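Uncharacterized protein (Staphylococcus aureus subsp. aureus, PDB 4H0A) is of unknown function but belongs to the CAP (cysteine-rich secretory protein) family, pairing a CAP domain with a CAP-associated N-terminal region. Local coordinates at residues A[44-50]-A[88-93]; A[67-72]-A[83-87]; A[114-120]-A[146-150]; A[153-158]-A[168-174]. All coordinates share one frame; numbering follows the deposited sequence.

Contact 1. Residues A[44-50]-A[88-93]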
# COMPACT_ATOMS: atom_id res chain seq x y z
N TRP A 44 -5.37 4.83 -17.55
CA TRP A 44 -4.01 4.37 -17.84
C TRP A 44 -3.94 2.85 -17.88
O TRP A 44 -3.09 2.31 -18.57
CB TRP A 44 -2.99 4.88 -16.80
CG TRP A 44 -2.96 6.37 -16.58
CD1 TRP A 44 -3.61 7.33 -17.30
CD2 TRP A 44 -2.18 7.06 -15.60
NE1 TRP A 44 -3.33 8.57 -16.79
CE2 TRP A 44 -2.42 8.44 -15.78
CE3 TRP A 44 -1.30 6.65 -14.59
CZ2 TRP A 44 -1.84 9.40 -14.94
CZ3 TRP A 44 -0.69 7.61 -13.80
CH2 TRP A 44 -0.99 8.96 -13.96
N VAL A 45 -4.83 2.14 -17.15
CA VAL A 45 -4.80 0.68 -17.11
C VAL A 45 -5.08 0.14 -18.51
O VAL A 45 -6.05 0.55 -19.14
CB VAL A 45 -5.76 0.10 -16.04
CG1 VAL A 45 -5.79 -1.43 -16.08
CG2 VAL A 45 -5.38 0.60 -14.64
N GLY A 46 -4.19 -0.72 -19.00
CA GLY A 46 -4.28 -1.30 -20.34
C GLY A 46 -3.43 -0.59 -21.37
O GLY A 46 -3.22 -1.13 -22.45
N LYS A 47 -2.91 0.62 -21.06
CA LYS A 47 -2.05 1.36 -21.99
C LYS A 47 -0.60 0.96 -21.81
O LYS A 47 -0.23 0.41 -20.78
CB LYS A 47 -2.19 2.87 -21.79
CG LYS A 47 -3.56 3.41 -22.13
CD LYS A 47 -3.57 4.93 -22.09
CE LYS A 47 -4.85 5.52 -22.64
NZ LYS A 47 -4.93 6.97 -22.36
N ASP A 48 0.23 1.27 -22.82
CA ASP A 48 1.66 0.98 -22.75
C ASP A 48 2.30 1.98 -21.80
O ASP A 48 1.87 3.13 -21.75
CB ASP A 48 2.29 1.06 -24.15
CG ASP A 48 3.72 0.54 -24.18
OD1 ASP A 48 4.64 1.30 -23.78
OD2 ASP A 48 3.91 -0.63 -24.58
N ILE A 49 3.33 1.54 -21.06
CA ILE A 49 4.03 2.40 -20.09
C ILE A 49 4.64 3.66 -20.76
O ILE A 49 4.73 4.70 -20.11
CB ILE A 49 5.09 1.61 -19.28
CG1 ILE A 49 5.61 2.41 -18.07
CG2 ILE A 49 6.27 1.12 -20.15
CD1 ILE A 49 4.54 2.95 -17.11
N LYS A 50 4.98 3.60 -22.07
CA LYS A 50 5.52 4.74 -22.83
C LYS A 50 4.57 5.96 -22.82
O LYS A 50 5.03 7.09 -22.97
CB LYS A 50 5.81 4.35 -24.28
CG LYS A 50 7.02 3.43 -24.46
CD LYS A 50 7.11 2.90 -25.90
CE LYS A 50 7.46 1.44 -26.00
NZ LYS A 50 7.10 0.88 -27.33
N GLU A 88 5.26 -4.43 -20.45
CA GLU A 88 5.16 -2.99 -20.71
C GLU A 88 3.71 -2.47 -20.71
O GLU A 88 3.54 -1.27 -20.91
CB GLU A 88 5.86 -2.60 -22.03
CG GLU A 88 7.30 -3.09 -22.13
CD GLU A 88 8.04 -2.64 -23.37
OE1 GLU A 88 7.43 -1.99 -24.25
OE2 GLU A 88 9.26 -2.95 -23.47
N GLU A 89 2.69 -3.30 -20.42
CA GLU A 89 1.29 -2.85 -20.34
C GLU A 89 1.00 -2.49 -18.92
O GLU A 89 1.28 -3.28 -18.03
CB GLU A 89 0.33 -3.97 -20.80
CG GLU A 89 -1.12 -3.51 -20.90
CD GLU A 89 -2.10 -4.59 -21.33
OE1 GLU A 89 -2.01 -5.72 -20.80
OE2 GLU A 89 -2.97 -4.29 -22.17
N ILE A 90 0.36 -1.33 -18.68
CA ILE A 90 -0.00 -0.93 -17.33
C ILE A 90 -1.14 -1.83 -16.83
O ILE A 90 -2.18 -1.91 -17.50
CB ILE A 90 -0.40 0.56 -17.29
CG1 ILE A 90 0.81 1.46 -17.69
CG2 ILE A 90 -0.93 0.96 -15.89
CD1 ILE A 90 0.41 2.93 -18.04
N VAL A 91 -0.95 -2.51 -15.69
CA VAL A 91 -1.99 -3.38 -15.10
C VAL A 91 -2.49 -2.82 -13.76
O VAL A 91 -3.48 -3.33 -13.24
CB VAL A 91 -1.51 -4.84 -14.93
CG1 VAL A 91 -1.19 -5.47 -16.28
CG2 VAL A 91 -0.31 -4.94 -13.99
N SER A 92 -1.81 -1.81 -13.20
CA SER A 92 -2.22 -1.25 -11.92
C SER A 92 -1.63 0.12 -11.71
O SER A 92 -0.50 0.36 -12.14
CB SER A 92 -1.77 -2.16 -10.79
OG SER A 92 -2.12 -1.63 -9.52
N VAL A 93 -2.38 1.00 -11.03
CA VAL A 93 -1.89 2.33 -10.67
C VAL A 93 -2.38 2.66 -9.27
O VAL A 93 -3.58 2.83 -9.08
CB VAL A 93 -2.30 3.46 -11.65
CG1 VAL A 93 -1.71 4.81 -11.19
CG2 VAL A 93 -1.86 3.15 -13.07
O HOH W 1 5.71 -1.62 -26.29

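Contact 2. Residues A[67-72]-A[83-87]. With EDO (1,2-ethanediol), chain C.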
# COMPACT_ATOMS: atom_id res chain seq x y z
N ASP A 67 6.69 -12.70 -10.00
CA ASP A 67 5.73 -13.10 -11.03
C ASP A 67 5.81 -12.23 -12.30
O ASP A 67 4.83 -12.14 -13.04
CB ASP A 67 4.29 -13.12 -10.48
CG ASP A 67 4.19 -13.79 -9.13
OD1 ASP A 67 4.81 -14.87 -8.95
OD2 ASP A 67 3.54 -13.22 -8.23
N GLY A 68 6.98 -11.67 -12.59
CA GLY A 68 7.22 -10.96 -13.84
C GLY A 68 6.62 -9.59 -14.01
O GLY A 68 6.45 -9.15 -15.15
N TYR A 69 6.33 -8.87 -12.90
CA TYR A 69 5.83 -7.50 -12.98
C TYR A 69 6.98 -6.50 -12.80
O TYR A 69 8.05 -6.86 -12.30
CB TYR A 69 4.77 -7.24 -11.91
CG TYR A 69 3.50 -8.03 -12.11
CD1 TYR A 69 2.48 -7.56 -12.94
CD2 TYR A 69 3.30 -9.23 -11.46
CE1 TYR A 69 1.30 -8.28 -13.11
CE2 TYR A 69 2.12 -9.96 -11.62
CZ TYR A 69 1.11 -9.47 -12.43
OH TYR A 69 -0.06 -10.16 -12.62
N LYS A 70 6.75 -5.27 -13.21
CA LYS A 70 7.72 -4.18 -13.06
C LYS A 70 6.99 -2.97 -12.51
O LYS A 70 5.90 -2.66 -12.99
CB LYS A 70 8.38 -3.84 -14.40
CG LYS A 70 9.76 -4.41 -14.59
CD LYS A 70 10.49 -3.59 -15.65
CE LYS A 70 11.58 -4.36 -16.33
NZ LYS A 70 11.86 -3.83 -17.68
N ASN A 71 7.56 -2.30 -11.50
CA ASN A 71 6.93 -1.11 -10.93
C ASN A 71 7.67 0.14 -11.37
O ASN A 71 8.89 0.12 -11.44
CB ASN A 71 6.89 -1.18 -9.40
CG ASN A 71 5.61 -1.77 -8.85
OD1 ASN A 71 4.69 -2.09 -9.58
ND2 ASN A 71 5.52 -1.94 -7.56
N TYR A 72 6.92 1.20 -11.69
CA TYR A 72 7.43 2.51 -12.08
C TYR A 72 6.91 3.48 -11.07
O TYR A 72 5.69 3.51 -10.86
CB TYR A 72 6.95 2.91 -13.49
CG TYR A 72 7.54 2.10 -14.61
CD1 TYR A 72 7.15 0.78 -14.82
CD2 TYR A 72 8.43 2.67 -15.51
CE1 TYR A 72 7.71 0.01 -15.84
CE2 TYR A 72 8.98 1.92 -16.55
CZ TYR A 72 8.63 0.59 -16.70
OH TYR A 72 9.15 -0.15 -17.72
N VAL A 83 3.03 2.61 -10.50
CA VAL A 83 2.46 2.04 -11.71
C VAL A 83 3.06 0.66 -11.94
O VAL A 83 4.27 0.58 -12.14
CB VAL A 83 2.73 2.99 -12.91
CG1 VAL A 83 2.14 2.43 -14.20
CG2 VAL A 83 2.20 4.40 -12.62
N SER A 84 2.24 -0.40 -11.95
CA SER A 84 2.73 -1.76 -12.22
C SER A 84 2.47 -2.13 -13.65
O SER A 84 1.39 -1.84 -14.16
CB SER A 84 2.06 -2.78 -11.30
OG SER A 84 2.07 -2.34 -9.95
N THR A 85 3.41 -2.83 -14.27
CA THR A 85 3.29 -3.25 -15.66
C THR A 85 3.64 -4.73 -15.82
O THR A 85 4.34 -5.30 -14.99
CB THR A 85 4.22 -2.41 -16.57
OG1 THR A 85 5.56 -2.80 -16.32
CG2 THR A 85 4.07 -0.90 -16.36
N LYS A 86 3.14 -5.31 -16.89
CA LYS A 86 3.45 -6.68 -17.30
C LYS A 86 3.55 -6.64 -18.80
O LYS A 86 2.59 -6.24 -19.45
CB LYS A 86 2.38 -7.68 -16.83
CG LYS A 86 2.78 -9.14 -17.12
CD LYS A 86 2.65 -10.01 -15.88
CE LYS A 86 2.92 -11.46 -16.15
NZ LYS A 86 2.73 -12.28 -14.92
N ARG A 87 4.75 -6.93 -19.34
CA ARG A 87 5.05 -6.86 -20.78
C ARG A 87 4.85 -5.42 -21.28
O ARG A 87 4.28 -5.21 -22.35
CB ARG A 87 4.22 -7.88 -21.58
CG ARG A 87 4.42 -9.32 -21.10
CD ARG A 87 3.65 -10.33 -21.94
NE ARG A 87 3.07 -11.40 -21.12
CZ ARG A 87 1.95 -11.32 -20.40
NH1 ARG A 87 1.25 -10.18 -20.37
NH2 ARG A 87 1.52 -12.36 -19.70
C1 EDO C . 1.59 -1.23 -5.62
O1 EDO C . 0.37 -0.80 -6.19
C2 EDO C . 2.06 -2.40 -6.52
O2 EDO C . 3.25 -2.97 -6.03
O HOH W 2 7.09 -7.11 -16.93

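Contact 3. Residues A[114-120]-A[146-150]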
# COMPACT_ATOMS: atom_id res chain seq x y z
N ILE A 114 -19.58 7.65 -2.00
CA ILE A 114 -19.29 6.68 -3.07
C ILE A 114 -20.51 5.80 -3.32
O ILE A 114 -20.97 5.69 -4.45
CB ILE A 114 -18.05 5.83 -2.70
CG1 ILE A 114 -16.78 6.70 -2.70
CG2 ILE A 114 -17.89 4.63 -3.65
CD1 ILE A 114 -15.66 6.15 -1.89
N PHE A 115 -21.05 5.23 -2.26
CA PHE A 115 -22.17 4.30 -2.33
C PHE A 115 -23.51 4.91 -2.81
O PHE A 115 -24.37 4.13 -3.24
CB PHE A 115 -22.40 3.64 -0.96
CG PHE A 115 -21.16 3.37 -0.14
CD1 PHE A 115 -20.15 2.55 -0.64
CD2 PHE A 115 -20.99 3.94 1.11
CE1 PHE A 115 -19.00 2.30 0.11
CE2 PHE A 115 -19.83 3.69 1.85
CZ PHE A 115 -18.84 2.88 1.34
N ASN A 116 -23.72 6.23 -2.73
CA ASN A 116 -25.03 6.81 -3.11
C ASN A 116 -25.40 6.60 -4.59
O ASN A 116 -26.59 6.51 -4.89
CB ASN A 116 -25.12 8.31 -2.77
CG ASN A 116 -24.23 9.25 -3.54
OD1 ASN A 116 -23.48 8.86 -4.44
ND2 ASN A 116 -24.30 10.53 -3.17
N HIS A 117 -24.40 6.53 -5.49
CA HIS A 117 -24.66 6.36 -6.93
C HIS A 117 -23.68 5.36 -7.59
O HIS A 117 -23.45 5.48 -8.80
CB HIS A 117 -24.56 7.73 -7.62
N THR A 118 -23.14 4.38 -6.83
CA THR A 118 -22.18 3.40 -7.38
C THR A 118 -22.55 1.97 -7.00
O THR A 118 -22.76 1.67 -5.83
CB THR A 118 -20.75 3.71 -6.89
OG1 THR A 118 -20.49 5.11 -7.01
CG2 THR A 118 -19.67 2.95 -7.67
N SER A 119 -22.57 1.07 -8.00
CA SER A 119 -22.85 -0.35 -7.80
C SER A 119 -21.67 -1.02 -7.09
O SER A 119 -20.56 -0.98 -7.61
CB SER A 119 -23.10 -1.03 -9.14
OG SER A 119 -23.28 -2.43 -9.03
N ILE A 120 -21.91 -1.58 -5.88
CA ILE A 120 -20.86 -2.29 -5.13
C ILE A 120 -21.37 -3.70 -4.86
O ILE A 120 -22.51 -3.85 -4.44
CB ILE A 120 -20.43 -1.53 -3.83
CG1 ILE A 120 -19.35 -0.45 -4.15
CG2 ILE A 120 -19.87 -2.50 -2.75
CD1 ILE A 120 -19.85 0.90 -4.58
N THR A 146 -12.89 -0.45 -0.21
CA THR A 146 -13.96 -0.79 -1.15
C THR A 146 -13.44 -1.25 -2.49
O THR A 146 -12.64 -0.54 -3.10
CB THR A 146 -14.91 0.39 -1.35
OG1 THR A 146 -15.03 1.08 -0.11
CG2 THR A 146 -16.28 -0.04 -1.88
N LEU A 147 -13.89 -2.43 -2.96
CA LEU A 147 -13.54 -2.96 -4.28
C LEU A 147 -14.68 -2.61 -5.21
O LEU A 147 -15.81 -3.01 -4.94
CB LEU A 147 -13.31 -4.47 -4.22
CG LEU A 147 -12.89 -5.15 -5.53
CD1 LEU A 147 -11.57 -4.56 -6.07
CD2 LEU A 147 -12.72 -6.65 -5.33
N ILE A 148 -14.43 -1.80 -6.25
CA ILE A 148 -15.48 -1.35 -7.17
C ILE A 148 -15.12 -1.77 -8.57
O ILE A 148 -13.97 -1.58 -8.97
CB ILE A 148 -15.68 0.19 -7.09
CG1 ILE A 148 -15.86 0.67 -5.63
CG2 ILE A 148 -16.88 0.62 -7.95
CD1 ILE A 148 -15.88 2.18 -5.43
N LYS A 149 -16.09 -2.29 -9.35
CA LYS A 149 -15.83 -2.65 -10.73
C LYS A 149 -16.24 -1.47 -11.61
O LYS A 149 -17.39 -1.04 -11.54
CB LYS A 149 -16.58 -3.93 -11.12
CG LYS A 149 -16.15 -4.51 -12.46
CD LYS A 149 -16.80 -5.86 -12.74
CE LYS A 149 -16.43 -6.40 -14.11
NZ LYS A 149 -16.92 -7.79 -14.31
N TYR A 150 -15.30 -0.92 -12.39
CA TYR A 150 -15.54 0.17 -13.33
C TYR A 150 -15.26 -0.37 -14.71
O TYR A 150 -14.10 -0.58 -15.07
CB TYR A 150 -14.62 1.37 -13.04
CG TYR A 150 -14.99 2.12 -11.77
CD1 TYR A 150 -16.18 2.83 -11.68
CD2 TYR A 150 -14.13 2.15 -10.68
CE1 TYR A 150 -16.53 3.51 -10.52
CE2 TYR A 150 -14.45 2.85 -9.53
CZ TYR A 150 -15.65 3.55 -9.46
OH TYR A 150 -15.98 4.24 -8.32
O HOH W 3 -18.55 6.03 -9.11
O HOH W 4 -18.47 -3.71 -7.32

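Contact 4. Residues A[153-158]-A[168-174]. With EDO (1,2-ethanediol), chain C.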
# COMPACT_ATOMS: atom_id res chain seq x y z
N ILE A 153 -12.36 -3.05 -15.45
CA ILE A 153 -11.27 -2.96 -14.46
C ILE A 153 -11.86 -2.74 -13.07
O ILE A 153 -13.08 -2.58 -12.92
CB ILE A 153 -10.22 -1.88 -14.84
CG1 ILE A 153 -10.82 -0.45 -14.90
CG2 ILE A 153 -9.56 -2.26 -16.16
CD1 ILE A 153 -9.75 0.64 -14.82
N TYR A 154 -10.98 -2.75 -12.05
CA TYR A 154 -11.38 -2.58 -10.67
C TYR A 154 -10.67 -1.41 -10.04
O TYR A 154 -9.64 -0.94 -10.53
CB TYR A 154 -11.08 -3.85 -9.87
CG TYR A 154 -11.93 -5.03 -10.30
CD1 TYR A 154 -11.58 -5.79 -11.41
CD2 TYR A 154 -13.11 -5.34 -9.64
CE1 TYR A 154 -12.38 -6.85 -11.83
CE2 TYR A 154 -13.91 -6.40 -10.05
CZ TYR A 154 -13.55 -7.15 -11.15
OH TYR A 154 -14.32 -8.20 -11.59
N ALA A 155 -11.23 -0.95 -8.93
CA ALA A 155 -10.63 0.09 -8.11
C ALA A 155 -10.74 -0.29 -6.67
O ALA A 155 -11.81 -0.75 -6.24
CB ALA A 155 -11.30 1.43 -8.35
N GLN A 156 -9.65 -0.14 -5.93
CA GLN A 156 -9.63 -0.29 -4.48
C GLN A 156 -9.60 1.12 -3.94
O GLN A 156 -8.67 1.86 -4.26
CB GLN A 156 -8.41 -1.09 -4.02
CG GLN A 156 -8.38 -2.51 -4.55
CD GLN A 156 -7.22 -3.21 -3.91
OE1 GLN A 156 -6.09 -3.11 -4.37
NE2 GLN A 156 -7.44 -3.72 -2.71
N VAL A 157 -10.63 1.52 -3.20
CA VAL A 157 -10.75 2.86 -2.63
C VAL A 157 -10.38 2.78 -1.16
O VAL A 157 -11.12 2.18 -0.38
CB VAL A 157 -12.17 3.43 -2.84
CG1 VAL A 157 -12.23 4.89 -2.38
CG2 VAL A 157 -12.59 3.29 -4.29
N TYR A 158 -9.26 3.39 -0.77
CA TYR A 158 -8.78 3.38 0.61
C TYR A 158 -9.32 4.56 1.37
O TYR A 158 -9.09 5.69 0.96
CB TYR A 158 -7.25 3.40 0.63
CG TYR A 158 -6.65 2.19 -0.05
CD1 TYR A 158 -6.61 0.96 0.59
CD2 TYR A 158 -6.14 2.27 -1.34
CE1 TYR A 158 -6.05 -0.16 -0.03
CE2 TYR A 158 -5.60 1.16 -1.98
CZ TYR A 158 -5.54 -0.05 -1.31
OH TYR A 158 -4.98 -1.14 -1.94
N SER A 168 -6.56 7.32 -0.91
CA SER A 168 -5.86 6.90 -2.11
C SER A 168 -6.73 5.95 -2.91
O SER A 168 -7.73 5.45 -2.38
CB SER A 168 -4.55 6.22 -1.71
OG SER A 168 -4.77 5.16 -0.79
N VAL A 169 -6.41 5.74 -4.18
CA VAL A 169 -7.15 4.81 -5.04
C VAL A 169 -6.16 3.98 -5.82
O VAL A 169 -5.17 4.52 -6.31
CB VAL A 169 -8.14 5.53 -6.00
CG1 VAL A 169 -8.90 4.51 -6.86
CG2 VAL A 169 -9.10 6.43 -5.23
N ARG A 170 -6.44 2.68 -5.97
CA ARG A 170 -5.64 1.83 -6.83
C ARG A 170 -6.54 1.27 -7.89
O ARG A 170 -7.48 0.54 -7.55
CB ARG A 170 -4.92 0.69 -6.08
CG ARG A 170 -4.26 -0.33 -7.04
CD ARG A 170 -3.13 -1.08 -6.40
NE ARG A 170 -3.60 -1.93 -5.31
CZ ARG A 170 -2.80 -2.53 -4.42
NH1 ARG A 170 -1.48 -2.40 -4.50
NH2 ARG A 170 -3.32 -3.27 -3.45
N PHE A 171 -6.31 1.64 -9.17
CA PHE A 171 -7.05 1.06 -10.29
C PHE A 171 -6.24 -0.13 -10.76
O PHE A 171 -5.02 0.02 -10.90
CB PHE A 171 -7.28 2.07 -11.41
CG PHE A 171 -8.33 3.11 -11.08
CD1 PHE A 171 -7.97 4.31 -10.49
CD2 PHE A 171 -9.66 2.91 -11.43
CE1 PHE A 171 -8.94 5.29 -10.24
CE2 PHE A 171 -10.62 3.88 -11.18
CZ PHE A 171 -10.25 5.07 -10.58
N LEU A 172 -6.85 -1.30 -10.97
CA LEU A 172 -6.09 -2.47 -11.38
C LEU A 172 -6.94 -3.50 -12.11
O LEU A 172 -8.16 -3.49 -12.01
CB LEU A 172 -5.37 -3.13 -10.18
CG LEU A 172 -6.19 -3.96 -9.16
CD1 LEU A 172 -5.29 -4.46 -8.05
CD2 LEU A 172 -7.34 -3.14 -8.55
N THR A 173 -6.27 -4.39 -12.85
CA THR A 173 -6.95 -5.46 -13.59
C THR A 173 -7.26 -6.62 -12.66
O THR A 173 -6.67 -6.75 -11.59
CB THR A 173 -6.10 -5.94 -14.76
OG1 THR A 173 -4.93 -6.57 -14.25
CG2 THR A 173 -5.73 -4.82 -15.72
N LYS A 174 -8.16 -7.49 -13.10
CA LYS A 174 -8.49 -8.70 -12.35
C LYS A 174 -7.26 -9.63 -12.15
O LYS A 174 -7.15 -10.25 -11.09
CB LYS A 174 -9.62 -9.47 -13.05
CG LYS A 174 -9.35 -9.94 -14.47
CD LYS A 174 -10.66 -10.47 -15.09
CE LYS A 174 -10.50 -10.84 -16.55
NZ LYS A 174 -9.72 -12.09 -16.73
C1 EDO C . 1.59 -1.23 -5.62
O1 EDO C . 0.37 -0.80 -6.19
C2 EDO C . 2.06 -2.40 -6.52
O2 EDO C . 3.25 -2.97 -6.03

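Contact 1. Residues A[44-50]-A[88-93]
I90 packs its branched side chain against the type II beta turn W44–K47, where a loop of the CAP-associated N-terminal region lies against the start of strand 89-96. The backbone bonds make this the tight half of the contact. G46 N donates to I90 O at 2.8 Å, and I90 N returns an almost straight bond (177°) to K47 O, so I90 is held through both of its peptide groups. G46 has a backbone shape (phi 98°) at which a side chain would press on the preceding carbonyl. I90 CB lies 3.5 Å from W44 O. I90 CG1, anti to the carbonyl carbon, meets I49 CD1 crosswise at 4.1 Å. Farther along the strand, the indole of W44 brings CE3 to within 3.9 Å of V93 CG2, while Y81 and F56 pack on the same ring. Between I90 and V93, the strand carries a classic beta bulge, V91 and S92 both facing S84.

The other end is polar and looser. I49 N still reaches E88 O, but D48 and E88 run side by side with their carboxylate planes 84° apart, and D48 OD2 stands 3.8 Å from E88 OE1. This closeness of like charges is probably eased by K50 and by water. D48 OD1 meanwhile accepts from K50 N, capping the start of helix 50-56. A single water links the three charged groups: it donates to D48 OD2 and to E88 OE1, each at 2.7 Å, and accepts from K50 NZ at 3.0 Å.

Contact 2. Residues A[67-72]-A[83-87]
K86 leaves its strand with CG anti to the backbone N (chi1 -173°) and bends at chi2 (129°), a shape that lays its chain over one face of the Y69 ring. The ring is swung to meet it by a chi1 of -66°, which puts CG of Y69 beside its own backbone N. K86 CD sits over the face in a CH-pi contact, 3.5 Å from Y69 CE1 near the rim, and the ammonium goes on to an off-centre cation-pi position, with NZ 4.4 Å from the Y69 ring centroid. There K86 NZ also donates to D67 O at 2.8 Å, nearly in line with the carbonyl. The lysine thus ties the loop before strand 69-76 to the end of strand 79-86.

The two strands form an antiparallel beta hairpin. K70 with T85 and Y72 with V83 are hydrogen-bonded pairs, T85 N giving 2.8 Å to K70 O and V83 N the same to Y72 O. N71 and S84 make the non-hydrogen-bonded pair between them, and here the side chains bond instead: S84 OG donates to N71 OD1 at 2.7 Å. The amide's other end, N71 ND2, reaches O2 of a 1,2-ethanediol at 2.9 Å, a molecule probably left from crystallisation. On the opposite face, T85 CG2 lies 3.8 Å from Y72 CE1, the two side chains crossing almost perpendicularly.

Strand 61-65 flanks the hairpin beyond strand 69-76, F65 lying nearly parallel to the Y69 ring. On the other side comes strand 89-96, and helix 174-180 packs M176 and D179 against Y69.

Contact 3. Residues A[114-120]-A[146-150]
The F115 ring points its edge at T146, CE1 lying 4.1 Å from T146 CG2 close to the ring plane. The second ring, that of Y150, carries I148 CG2 over one face, 3.5 Å above the plane and displaced toward the rim. At its edge, in the plane, a water stands 3.2 Å from Y150 OH and donates to T118 OG1, bridging the two segments. T118 CG2 also nears Y150 OH, its side chain crossing the tyrosine at about a right angle.

Between the rings the meeting is apolar, and I148 is its hub. Three of its carbons each take a different partner: CD1 touches I114 CG2 at 3.6 Å, CG2 meets T118 CG2 at 3.6 Å, and CG1 lies 4.0 Å from I120 CG1. The T118 side chain crosses I148 at about a right angle, whereas I114 and I120 come in at a slant. T146 extends the row: its CG2, anti to the backbone N, leans on I120 CG1 at 3.8 Å.

I114 to H117 form a type I beta turn, and T118 OG1 closes back on I114 O at 2.7 Å.

Strand 145-150 is one of the two outermost strands, within the chain, of the seven-stranded antiparallel sheet, with strand 153-159 as its sheet neighbour. The loop 114-120 packs against this strand, and I114 reaches past it to V157 and V166. N34 joins the two segments through its amide, bonding to S119 N and K149 O, while T146 OG1 turns to L142 O in the last turn of helix 139-144.

Contact 4. Residues A[153-158]-A[168-174]
Q156 OE1 is gripped by two nitrogens of R170, NE and NH2, each donating at 2.9 Å. The arginine presents this pair side-on, and the amide lies within 16° of the guanidinium plane, so the two flat groups are nearly coplanar. NE approaches almost straight down the amide carbonyl, and NH2 comes in more obliquely. The far end of the guanidinium is engaged too: NH1 makes a salt bridge with D281, from the loop just before helix 282-290, and donates to O1 of a 1,2-ethanediol at 3.0 Å. Q156 NE2 turns to Y183 OH, which helps fix the rotation of the amide. Y158 stands across the guanidinium at 68°, its ring edge toward R170 CB.

This polar cluster sits on one face of an antiparallel beta hairpin, strands 153-159 and 166-172, between strands 89-96 and 145-150 of the seven-stranded sheet. Y154 with L172, Q156 with R170 and Y158 with S168 are the hydrogen-bonded pairs. A155 with F171 and V157 with V169 are the non-hydrogen-bonded ones, and their side chains lie on the other face.

That second face is apolar. A155 CB leans on the F171 ring in an off-centre CH-pi contact, 3.8 Å from F171 CD2, and I153 CD1 reaches the same carbon of F171 at 4.1 Å. Back on the face of Q156 and R170, L172 CD2 lies 4.0 Å from Y154 CB. Beyond it T173 occupies the N-cap position of helix 174-180, its OG1 making a weak bond to M176 N, and K174 CB rests 4.0 Å from Y154 CE1.

All four contacts reach one antiparallel sheet of the CAP-associated N-terminal region, with strand order 61-65, 69-76, 79-86, 89-96, 166-172, 153-159, 145-150; contacts 2 and 4 pair its strands, while contacts 1 and 3 lay loops against it. Along the chain contact 2 is nested within the loop closed by contact 1, and contacts 3 and 4 follow. Contacts 1 and 2 touch, centres about 9 Å apart, as do 1 and 4 (about 13 Å) and 3 and 4 (about 11 Å); the centres of contacts 2 and 3 lie about 26 Å apart. Strand 89-96 pairs with 79-86 and 166-172, joining earlier strands to later ones. A 1,2-ethanediol bonds to both contacts 2 and 4.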